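Local coordinates for Lmo0305 protein (PDB 3PJ0), which is of unknown function but has the fold type I architecture of pyridoxal-phosphate-dependent proteins, with the cofactor covalently attached, at residues D42-G47 against D238-Y243; Q64-F69 against I217-D222. All blocks are in the same frame, centred on the assembly; numbering follows the deposited sequence.

Interaction 1: D42-G47 against D238-Y243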
ATOM      1  N   ASP A  42      -9.439 -10.855   1.563  1.00 10.96           N
ATOM      2  CA  ASP A  42      -9.542 -10.097   2.802  1.00 11.50           C
ATOM      3  C   ASP A  42     -10.352  -8.826   2.436  1.00 12.16           C
ATOM      4  O   ASP A  42     -10.406  -8.433   1.249  1.00 12.82           O
ATOM      5  CB  ASP A  42      -8.157  -9.742   3.370  1.00 11.52           C
ATOM      6  CG  ASP A  42      -7.248  -8.985   2.357  1.00 12.85           C
ATOM      7  OD1 ASP A  42      -7.032  -9.509   1.245  1.00 11.59           O
ATOM      8  OD2 ASP A  42      -6.684  -7.909   2.698  1.00 10.98           O
ATOM      9  N   ILE A  43     -10.981  -8.202   3.437  1.00 11.79           N
ATOM     10  CA  ILE A  43     -11.790  -7.006   3.266  1.00 11.95           C
ATOM     11  C   ILE A  43     -11.418  -5.972   4.364  1.00 11.86           C
ATOM     12  O   ILE A  43     -11.722  -6.174   5.553  1.00 10.54           O
ATOM     13  CB  ILE A  43     -13.278  -7.354   3.369  1.00 13.15           C
ATOM     14  CG1 ILE A  43     -13.658  -8.416   2.316  1.00 14.05           C
ATOM     15  CG2 ILE A  43     -14.164  -6.065   3.280  1.00 12.82           C
ATOM     16  CD1 ILE A  43     -13.395  -7.989   0.879  1.00 18.97           C
ATOM     17  N   TYR A  44     -10.720  -4.911   3.960  1.00 10.93           N
ATOM     18  CA  TYR A  44     -10.291  -3.833   4.870  1.00 11.35           C
ATOM     19  C   TYR A  44      -9.760  -4.344   6.203  1.00 11.13           C
ATOM     20  O   TYR A  44     -10.280  -3.996   7.267  1.00  9.98           O
ATOM     21  CB  TYR A  44     -11.426  -2.821   5.114  1.00 11.14           C
ATOM     22  CG  TYR A  44     -11.911  -2.145   3.861  1.00 11.94           C
ATOM     23  CD1 TYR A  44     -11.058  -1.306   3.124  1.00 10.39           C
ATOM     24  CD2 TYR A  44     -13.235  -2.340   3.390  1.00 10.74           C
ATOM     25  CE1 TYR A  44     -11.525  -0.684   1.968  1.00 12.45           C
ATOM     26  CE2 TYR A  44     -13.679  -1.744   2.220  1.00 12.09           C
ATOM     27  CZ  TYR A  44     -12.832  -0.919   1.517  1.00 10.98           C
ATOM     28  OH  TYR A  44     -13.299  -0.288   0.384  1.00 11.03           O
ATOM     29  N   GLY A  45      -8.731  -5.193   6.138  1.00 11.48           N
ATOM     30  CA  GLY A  45      -8.094  -5.695   7.339  1.00 12.32           C
ATOM     31  C   GLY A  45      -8.682  -6.921   8.027  1.00 13.53           C
ATOM     32  O   GLY A  45      -8.095  -7.411   8.979  1.00 13.56           O
ATOM     33  N   ASN A  46      -9.791  -7.442   7.512  1.00 14.16           N
ATOM     34  CA  ASN A  46     -10.458  -8.590   8.100  1.00 15.33           C
ATOM     35  C   ASN A  46     -10.581  -9.728   7.111  1.00 14.33           C
ATOM     36  O   ASN A  46     -10.484  -9.524   5.922  1.00 13.50           O
ATOM     37  CB  ASN A  46     -11.845  -8.193   8.576  1.00 15.83           C
ATOM     38  CG  ASN A  46     -11.795  -7.200   9.744  1.00 20.30           C
ATOM     39  OD1 ASN A  46     -11.111  -7.431  10.745  1.00 22.40           O
ATOM     40  ND2 ASN A  46     -12.505  -6.089   9.598  1.00 21.65           N
ATOM     41  N   GLY A  47     -10.840 -10.922   7.619  1.00 14.09           N
ATOM     42  CA  GLY A  47     -10.967 -12.094   6.771  1.00 13.96           C
ATOM     43  C   GLY A  47      -9.880 -13.116   7.018  1.00 13.75           C
ATOM     44  O   GLY A  47      -8.735 -12.765   7.317  1.00 12.51           O
ATOM     45  N   ASP A 238      -4.938   0.829   4.715  1.00  9.15           N
ATOM     46  CA  ASP A 238      -5.998  -0.164   4.969  1.00  9.70           C
ATOM     47  C   ASP A 238      -6.692  -0.435   3.653  1.00  9.80           C
ATOM     48  O   ASP A 238      -7.833  -0.062   3.425  1.00 10.60           O
ATOM     49  CB  ASP A 238      -6.978   0.371   6.028  1.00 10.20           C
ATOM     50  CG  ASP A 238      -8.013  -0.644   6.458  1.00 11.42           C
ATOM     51  OD1 ASP A 238      -7.735  -1.874   6.489  1.00 12.96           O
ATOM     52  OD2 ASP A 238      -9.134  -0.188   6.799  1.00 11.91           O
ATOM     53  N   LEU A 239      -5.981  -1.091   2.757  1.00  9.72           N
ATOM     54  CA  LEU A 239      -6.528  -1.335   1.426  1.00  9.95           C
ATOM     55  C   LEU A 239      -7.637  -2.369   1.532  1.00 10.19           C
ATOM     56  O   LEU A 239      -7.595  -3.244   2.411  1.00  9.80           O
ATOM     57  CB  LEU A 239      -5.405  -1.829   0.508  1.00 10.63           C
ATOM     58  CG  LEU A 239      -4.524  -0.804  -0.241  1.00 13.71           C
ATOM     59  CD1 LEU A 239      -4.029   0.352   0.579  1.00 10.54           C
ATOM     60  CD2 LEU A 239      -3.363  -1.494  -0.958  1.00 12.37           C
ATOM     61  N   ILE A 240      -8.605  -2.302   0.624  1.00 10.02           N
ATOM     62  CA  ILE A 240      -9.666  -3.298   0.613  1.00 10.22           C
ATOM     63  C   ILE A 240      -9.087  -4.719   0.571  1.00 10.21           C
ATOM     64  O   ILE A 240      -9.488  -5.571   1.355  1.00 10.07           O
ATOM     65  CB  ILE A 240     -10.728  -3.097  -0.540  1.00  9.89           C
ATOM     66  CG1 ILE A 240     -11.825  -4.166  -0.435  1.00 10.59           C
ATOM     67  CG2 ILE A 240     -10.103  -3.143  -1.964  1.00  9.36           C
ATOM     68  CD1 ILE A 240     -13.084  -3.832  -1.215  1.00 12.67           C
ATOM     69  N   SER A 241      -8.104  -4.940  -0.291  1.00 10.33           N
ATOM     70  CA  SER A 241      -7.560  -6.282  -0.519  1.00  9.40           C
ATOM     71  C   SER A 241      -6.040  -6.276  -0.549  1.00  9.08           C
ATOM     72  O   SER A 241      -5.439  -5.747  -1.516  1.00  9.54           O
ATOM     73  CB  SER A 241      -8.042  -6.805  -1.874  1.00 10.45           C
ATOM     74  OG  SER A 241      -9.448  -6.985  -1.922  1.00 10.50           O
ATOM     75  N   LEU A 242      -5.447  -6.841   0.485  1.00  8.97           N
ATOM     76  CA  LEU A 242      -3.977  -6.997   0.560  1.00  9.59           C
ATOM     77  C   LEU A 242      -3.528  -8.424   0.205  1.00  9.64           C
ATOM     78  O   LEU A 242      -2.317  -8.710   0.182  1.00 10.17           O
ATOM     79  CB  LEU A 242      -3.475  -6.617   1.967  1.00  8.77           C
ATOM     80  CG  LEU A 242      -3.503  -5.110   2.238  1.00 10.31           C
ATOM     81  CD1 LEU A 242      -3.353  -4.802   3.744  1.00  9.81           C
ATOM     82  CD2 LEU A 242      -2.426  -4.344   1.420  1.00 10.26           C
ATOM     83  N   TYR A 243      -4.462  -9.317  -0.129  1.00  9.14           N
ATOM     84  CA  TYR A 243      -4.065 -10.708  -0.398  1.00  9.18           C
ATOM     85  C   TYR A 243      -2.936 -10.927  -1.450  1.00  9.29           C
ATOM     86  O   TYR A 243      -2.178 -11.884  -1.282  1.00  7.89           O
ATOM     87  CB  TYR A 243      -5.264 -11.619  -0.725  1.00  9.46           C
ATOM     88  CG  TYR A 243      -5.876 -11.390  -2.072  1.00  9.47           C
ATOM     89  CD1 TYR A 243      -5.342 -11.992  -3.212  1.00 11.68           C
ATOM     90  CD2 TYR A 243      -7.003 -10.581  -2.226  1.00  9.02           C
ATOM     91  CE1 TYR A 243      -5.918 -11.766  -4.468  1.00 11.08           C
ATOM     92  CE2 TYR A 243      -7.576 -10.377  -3.465  1.00  8.50           C
ATOM     93  CZ  TYR A 243      -7.037 -10.962  -4.575  1.00  8.99           C
ATOM     94  OH  TYR A 243      -7.594 -10.762  -5.811  1.00  8.79           O
TER
HETATM   95  O   HOH W   1      -7.156  -5.569   3.823  1.00 11.25           O
HETATM   96  O   HOH W   2     -10.879  -1.316   8.389  1.00 17.11           O

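Interaction 2: Q64-F69 against I217-D222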
ATOM      1  N   GLN A  64       1.623 -10.898  21.136  1.00 12.02           N
ATOM      2  CA  GLN A  64       0.185 -11.137  21.267  1.00 12.53           C
ATOM      3  C   GLN A  64      -0.571 -11.014  19.942  1.00 12.18           C
ATOM      4  O   GLN A  64      -1.467 -11.798  19.648  1.00 12.13           O
ATOM      5  CB  GLN A  64      -0.443 -10.155  22.276  1.00 13.57           C
ATOM      6  CG  GLN A  64       0.028 -10.271  23.735  1.00 15.45           C
ATOM      7  CD  GLN A  64      -0.778  -9.367  24.681  1.00 21.48           C
ATOM      8  OE1 GLN A  64      -1.313  -8.327  24.270  1.00 15.65           O
ATOM      9  NE2 GLN A  64      -0.870  -9.772  25.963  1.00 22.08           N
ATOM     10  N   SER A  65      -0.218 -10.022  19.136  0.50 11.59           N
ATOM     11  CA  SER A  65      -0.875  -9.874  17.857  0.50 11.33           C
ATOM     12  C   SER A  65      -0.009  -9.088  16.893  0.50 11.40           C
ATOM     13  O   SER A  65       1.061  -8.570  17.248  0.50 10.43           O
ATOM     14  CB  SER A  65      -2.284  -9.269  18.000  0.50 11.83           C
ATOM     15  OG  SER A  65      -2.273  -7.951  18.511  0.50 11.87           O
ATOM     16  N   ALA A  66      -0.494  -9.006  15.665  1.00 11.05           N
ATOM     17  CA  ALA A  66       0.252  -8.395  14.566  1.00 11.25           C
ATOM     18  C   ALA A  66      -0.712  -7.825  13.564  1.00 11.57           C
ATOM     19  O   ALA A  66      -1.899  -8.189  13.543  1.00 11.35           O
ATOM     20  CB  ALA A  66       1.156  -9.434  13.873  1.00 11.07           C
ATOM     21  N   VAL A  67      -0.185  -6.924  12.733  1.00 11.72           N
ATOM     22  CA  VAL A  67      -0.955  -6.308  11.679  1.00 11.55           C
ATOM     23  C   VAL A  67      -0.116  -6.319  10.410  1.00 11.04           C
ATOM     24  O   VAL A  67       1.073  -5.938  10.403  1.00  9.79           O
ATOM     25  CB  VAL A  67      -1.436  -4.865  12.035  1.00 12.36           C
ATOM     26  CG1 VAL A  67      -0.335  -4.068  12.625  1.00 12.88           C
ATOM     27  CG2 VAL A  67      -2.069  -4.161  10.798  1.00 12.55           C
ATOM     28  N   PHE A  68      -0.744  -6.764   9.333  1.00 10.82           N
ATOM     29  CA  PHE A  68      -0.084  -6.770   8.049  1.00 10.25           C
ATOM     30  C   PHE A  68      -0.169  -5.385   7.395  1.00 11.20           C
ATOM     31  O   PHE A  68      -1.270  -4.839   7.179  1.00 10.75           O
ATOM     32  CB  PHE A  68      -0.656  -7.860   7.123  1.00 11.10           C
ATOM     33  CG  PHE A  68       0.126  -8.012   5.846  1.00 11.49           C
ATOM     34  CD1 PHE A  68       1.203  -8.865   5.794  1.00 13.83           C
ATOM     35  CD2 PHE A  68      -0.199  -7.265   4.711  1.00 11.47           C
ATOM     36  CE1 PHE A  68       1.947  -9.014   4.623  1.00 11.43           C
ATOM     37  CE2 PHE A  68       0.540  -7.384   3.545  1.00 12.27           C
ATOM     38  CZ  PHE A  68       1.630  -8.257   3.498  1.00 10.58           C
ATOM     39  N   PHE A  69       0.999  -4.841   7.047  1.00 10.77           N
ATOM     40  CA  PHE A  69       1.134  -3.529   6.416  1.00 10.29           C
ATOM     41  C   PHE A  69       1.678  -3.572   4.984  1.00 10.13           C
ATOM     42  O   PHE A  69       2.509  -4.399   4.683  1.00 10.69           O
ATOM     43  CB  PHE A  69       2.131  -2.686   7.223  1.00 10.49           C
ATOM     44  CG  PHE A  69       1.514  -1.889   8.365  1.00 10.95           C
ATOM     45  CD1 PHE A  69       0.929  -0.648   8.124  1.00  9.45           C
ATOM     46  CD2 PHE A  69       1.553  -2.362   9.678  1.00 10.13           C
ATOM     47  CE1 PHE A  69       0.375   0.093   9.170  1.00 11.00           C
ATOM     48  CE2 PHE A  69       1.022  -1.573  10.756  1.00 11.25           C
ATOM     49  CZ  PHE A  69       0.425  -0.375  10.484  1.00 10.71           C
ATOM     50  N   ILE A 217       5.020  -6.914   8.480  1.00  8.02           N
ATOM     51  CA  ILE A 217       4.229  -7.212   9.663  1.00  9.07           C
ATOM     52  C   ILE A 217       4.781  -6.344  10.778  1.00  9.38           C
ATOM     53  O   ILE A 217       5.998  -6.212  10.927  1.00  9.14           O
ATOM     54  CB  ILE A 217       4.344  -8.696  10.125  1.00  9.16           C
ATOM     55  CG1 ILE A 217       3.379  -9.585   9.360  1.00 11.58           C
ATOM     56  CG2 ILE A 217       4.017  -8.844  11.651  1.00 10.12           C
ATOM     57  CD1 ILE A 217       1.932  -9.579   9.882  1.00 11.21           C
ATOM     58  N   LEU A 218       3.872  -5.732  11.536  1.00  9.94           N
ATOM     59  CA  LEU A 218       4.214  -5.012  12.767  1.00  9.33           C
ATOM     60  C   LEU A 218       3.525  -5.816  13.877  1.00 10.03           C
ATOM     61  O   LEU A 218       2.305  -6.083  13.803  1.00  9.78           O
ATOM     62  CB  LEU A 218       3.688  -3.594  12.760  1.00  8.90           C
ATOM     63  CG  LEU A 218       3.950  -2.727  13.980  1.00  8.15           C
ATOM     64  CD1 LEU A 218       5.444  -2.400  14.161  1.00  5.26           C
ATOM     65  CD2 LEU A 218       3.103  -1.400  13.903  1.00  8.24           C
ATOM     66  N   ALA A 219       4.297  -6.187  14.897  1.00  9.41           N
ATOM     67  CA  ALA A 219       3.776  -6.988  15.995  1.00 10.32           C
ATOM     68  C   ALA A 219       4.111  -6.423  17.393  1.00 10.96           C
ATOM     69  O   ALA A 219       5.138  -5.744  17.609  1.00 10.23           O
ATOM     70  CB  ALA A 219       4.299  -8.456  15.867  1.00 10.74           C
ATOM     71  N   GLY A 220       3.246  -6.761  18.351  1.00 10.35           N
ATOM     72  CA  GLY A 220       3.426  -6.343  19.743  1.00 11.04           C
ATOM     73  C   GLY A 220       2.193  -6.669  20.552  1.00 10.59           C
ATOM     74  O   GLY A 220       1.464  -7.580  20.209  1.00 10.58           O
ATOM     75  N   ASN A 221       1.973  -5.947  21.642  1.00 10.64           N
ATOM     76  CA  ASN A 221       0.804  -6.203  22.469  1.00 12.13           C
ATOM     77  C   ASN A 221      -0.462  -5.846  21.708  1.00 11.92           C
ATOM     78  O   ASN A 221      -0.422  -4.999  20.786  1.00 11.06           O
ATOM     79  CB  ASN A 221       0.856  -5.380  23.760  1.00 12.53           C
ATOM     80  CG  ASN A 221       1.874  -5.901  24.754  1.00 15.30           C
ATOM     81  OD1 ASN A 221       2.421  -7.002  24.611  1.00 18.58           O
ATOM     82  ND2 ASN A 221       2.114  -5.114  25.799  1.00 17.54           N
ATOM     83  N   ASP A 222      -1.562  -6.497  22.094  0.55 11.81           N
ATOM     84  CA  ASP A 222      -2.897  -6.246  21.538  0.55 12.51           C
ATOM     85  C   ASP A 222      -3.243  -4.756  21.469  0.55 12.68           C
ATOM     86  O   ASP A 222      -3.637  -4.234  20.409  0.55 13.05           O
ATOM     87  CB  ASP A 222      -3.975  -6.924  22.400  0.55 13.25           C
ATOM     88  CG  ASP A 222      -4.075  -8.419  22.180  0.55 14.89           C
ATOM     89  OD1 ASP A 222      -3.577  -8.933  21.156  0.55 14.77           O
ATOM     90  OD2 ASP A 222      -4.719  -9.090  23.026  0.55 17.12           O
TER
HETATM   91  O   HOH W   3       3.186  -8.949  22.830  1.00 12.20           O

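Interaction 1: D42-G47 against D238-Y243
A type I' turn from Ile43 to Asn46, closed by two backbone bonds, lies against the irregular segment 238-243 and is tied to it where Tyr44 N donates to Ile240 O (3.0 Å), on an in-plane lone pair. Just before the turn, Asp42 CG sits between the backbone N and the carbonyl carbon (chi1 55°), which turns the carboxylate onto two successive amides. Its OD2 takes Leu242 N at 2.8 Å through the syn lone pair, almost straight at 168°, while OD1 receives a weak, bent bond from Tyr243 N. The carboxylate thus faces the N-terminal end of helix 243-256, whose dipole would probably favour the charged form. This is the dimer interface of a fold type I protein: Tyr44 OH bonds Tyr207 OH of the second subunit, adjacent in sequence to the cofactor-bearing Lys208. One face of the Tyr44 ring lies over CA, CB and CG1 of Ile240, with Ile240 CA 3.8 Å from the Tyr44 ring centroid in a CH-pi contact and Tyr44 CE1 3.6 Å from Ile240 CB. A water accepts from Gly45 N within hydrogen-bonding distance of Asp42 OD2 and Leu239 O. A second lies between Tyr44 O and Asp238 OD2, which is salt-bridged to Arg233.

Interaction 2: Q64-F69 against I217-D222
Two antiparallel strands, 65-69 and 216-220, form one margin of the seven-stranded mixed sheet of the fold type I large domain, in which 216-220 is the strand that runs against its neighbours on both sides. Ser65 pairs with Gly220 and Val67 with Leu218, each through two backbone bonds; Val67 N to Leu218 O is the shortest at 2.8 Å, and Leu218 N to Val67 O is nearly straight at 171°. The non-hydrogen-bonded pairs lie between and beyond them. Ala66 sets its CB 3.8 Å from Ala219 CB and 3.7 Å from Ile217 CG2, while Ile217 CD1 comes to the edge of the Phe68 ring. On the face bearing Val67 and Leu218 these two side chains run alongside each other. With CG anti to the backbone N (chi1 179°), Leu218 also lies beside Phe69, whose CE2 is 3.8 Å from Leu218 CD2. Where strand 65-69 begins and 216-220 ends, Gln64, extended beyond CG, crosses Asp222 at about a right angle and its OE1 receives Asp222 N at 2.9 Å (173°), at the start of helix 222-234. In the modelled conformers of both residues, Ser65 OG donates to the anti lone pair of Asp222 OD1, 3.1 Å away.

Farther out, helix 48-61 packs on Ala66, Ile217 and Ala219, whereas helices 72-87 and 222-234 lie against the other face, at Phe69 and Leu218. Side chains from two helices hold the outward-facing N and O of Phe68: Lys232 NZ donates to Phe68 O, and Glu54 OE2 accepts from Phe68 N.

Both contacts frame the same two helices: 48-61 begins after the turn of interaction 1 and leads into strand 65-69 of interaction 2, while 222-234 leaves interaction 2 and leads toward segment 238-243. The centres of the two contacts lie about 15 Å apart, and they meet where Leu242 CD1 packs 4.0 Å from Phe68 O. Lys232 reaches both contacts. Interaction 2 is regular sheet pairing within one subunit, buried between helices except at its polar Gln64 end. Interaction 1, though also largely buried, joins two loops through a single backbone bond, a carboxylate, ordered waters and one aromatic face, and part of its cover comes from the second subunit.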